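Local coordinates for Esterase/lipase-like protein (Caldicellulosiruptor lactoaceticus 6A, PDB 6A6O) that hydrolyses both acetyl esters and beta-1,4-linked xylosides, and probably belongs to the alpha/beta-hydrolase superfamily, at residues T214-T219 with L231-A236. Residues are numbered along the deposited sequence; the frame is centred on the assembly and turned at random.
Sequences TFLWHT and LLFAMA
F233 projects from helix 228-239 toward strand 214-219 and meets the methyl groups of L216 and T214 obliquely. Its CG lies anti to the backbone N (chi1 -158°), which places the CD2-CE2 side of the ring next to L216 and T214. L216 reaches the base of the aromatic side chain: its CD2 methyl sits 4.0 Å from F233 CB and 4.1 Å from F233 CD2. One ring atom further out, T214 CG2 comes to 4.1 Å from F233 CE2. Both strand side chains cross that of F233 at about a right angle, and each meets it through one methyl. In T214 the methyl is directed at the ring, CG2 anti to the backbone N, while OG1 is hydrogen-bonded to the carbonyl oxygen of P212, just ahead of the strand. L237, about one helical turn beyond F233, also packs on T214 and L216, and L169 of the adjacent strand 167-170 touches F233. The contact thus seats the helix of a beta-alpha-beta unit, which leads on to strand 244-249, against the central sheet. No hydrogen bond links the two segments; buried, apolar van der Waals packing joins them.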
# COMPACT_ATOMS: atom_id res chain seq x y z
N THR A 214 7.90 -5.42 7.82
CA THR A 214 8.01 -4.49 6.70
C THR A 214 9.26 -4.80 5.90
O THR A 214 10.30 -5.15 6.46
CB THR A 214 8.02 -3.03 7.22
OG1 THR A 214 6.79 -2.75 7.90
CG2 THR A 214 8.17 -2.01 6.06
N PHE A 215 9.15 -4.68 4.58
CA PHE A 215 10.25 -4.79 3.63
C PHE A 215 10.32 -3.45 2.90
O PHE A 215 9.29 -2.98 2.40
CB PHE A 215 9.97 -5.94 2.64
CG PHE A 215 10.98 -6.10 1.51
CD1 PHE A 215 11.01 -5.21 0.43
CD2 PHE A 215 11.83 -7.20 1.49
CE1 PHE A 215 11.92 -5.39 -0.61
CE2 PHE A 215 12.74 -7.40 0.44
CZ PHE A 215 12.79 -6.50 -0.61
N LEU A 216 11.50 -2.84 2.85
CA LEU A 216 11.68 -1.57 2.14
C LEU A 216 12.80 -1.69 1.12
O LEU A 216 13.79 -2.38 1.36
CB LEU A 216 12.05 -0.40 3.08
CG LEU A 216 11.18 -0.11 4.29
CD1 LEU A 216 11.74 -0.89 5.50
CD2 LEU A 216 11.15 1.39 4.58
N TRP A 217 12.65 -0.98 0.00
CA TRP A 217 13.79 -0.78 -0.89
C TRP A 217 13.75 0.61 -1.50
O TRP A 217 12.71 1.27 -1.55
CB TRP A 217 13.87 -1.88 -1.96
CG TRP A 217 12.90 -1.75 -3.10
CD1 TRP A 217 11.63 -2.25 -3.17
CD2 TRP A 217 13.14 -1.10 -4.36
NE1 TRP A 217 11.06 -1.95 -4.39
CE2 TRP A 217 11.97 -1.24 -5.14
CE3 TRP A 217 14.23 -0.41 -4.90
CZ2 TRP A 217 11.85 -0.71 -6.43
CZ3 TRP A 217 14.12 0.12 -6.18
CH2 TRP A 217 12.93 -0.04 -6.93
N HIS A 218 14.93 1.07 -1.94
CA HIS A 218 15.14 2.45 -2.36
C HIS A 218 16.45 2.51 -3.13
O HIS A 218 17.32 1.66 -2.96
CB HIS A 218 15.20 3.40 -1.15
CG HIS A 218 14.50 4.72 -1.34
ND1 HIS A 218 13.50 5.15 -0.49
CD2 HIS A 218 14.71 5.73 -2.21
CE1 HIS A 218 13.08 6.34 -0.87
NE2 HIS A 218 13.81 6.72 -1.91
N THR A 219 16.63 3.56 -3.94
CA THR A 219 17.95 3.84 -4.50
C THR A 219 18.56 5.04 -3.78
O THR A 219 17.85 6.00 -3.43
CB THR A 219 17.92 4.08 -6.02
OG1 THR A 219 17.07 5.19 -6.34
CG2 THR A 219 17.43 2.85 -6.73
N LEU A 231 15.18 5.26 5.29
CA LEU A 231 16.03 5.15 6.47
C LEU A 231 15.28 5.57 7.74
O LEU A 231 15.42 4.93 8.79
CB LEU A 231 17.30 5.99 6.28
CG LEU A 231 18.22 5.53 5.15
CD1 LEU A 231 19.33 6.57 4.88
CD2 LEU A 231 18.83 4.17 5.52
N LEU A 232 14.48 6.64 7.66
CA LEU A 232 13.69 7.08 8.81
C LEU A 232 12.68 6.02 9.22
O LEU A 232 12.47 5.78 10.42
CB LEU A 232 12.96 8.39 8.50
CG LEU A 232 13.80 9.67 8.49
CD1 LEU A 232 12.96 10.83 7.96
CD2 LEU A 232 14.29 9.98 9.89
N PHE A 233 12.00 5.40 8.25
CA PHE A 233 11.01 4.39 8.62
C PHE A 233 11.69 3.18 9.24
O PHE A 233 11.20 2.62 10.22
CB PHE A 233 10.16 4.01 7.40
CG PHE A 233 8.83 3.40 7.76
CD1 PHE A 233 7.76 4.21 8.13
CD2 PHE A 233 8.64 2.02 7.70
CE1 PHE A 233 6.52 3.65 8.45
CE2 PHE A 233 7.41 1.45 8.03
CZ PHE A 233 6.35 2.27 8.41
N ALA A 234 12.87 2.81 8.71
CA ALA A 234 13.63 1.70 9.28
C ALA A 234 14.03 1.99 10.73
O ALA A 234 13.91 1.12 11.60
CB ALA A 234 14.86 1.42 8.41
N MET A 235 14.52 3.20 11.00
CA MET A 235 14.90 3.55 12.37
C MET A 235 13.71 3.39 13.31
O MET A 235 13.85 2.89 14.44
CB MET A 235 15.43 4.99 12.44
CG MET A 235 16.81 5.22 11.86
SD MET A 235 18.13 4.67 12.98
CE MET A 235 17.99 5.81 14.35
N ALA A 236 12.51 3.78 12.85
CA ALA A 236 11.33 3.70 13.70
C ALA A 236 10.91 2.25 13.93
O ALA A 236 10.51 1.89 15.04
CB ALA A 236 10.18 4.50 13.07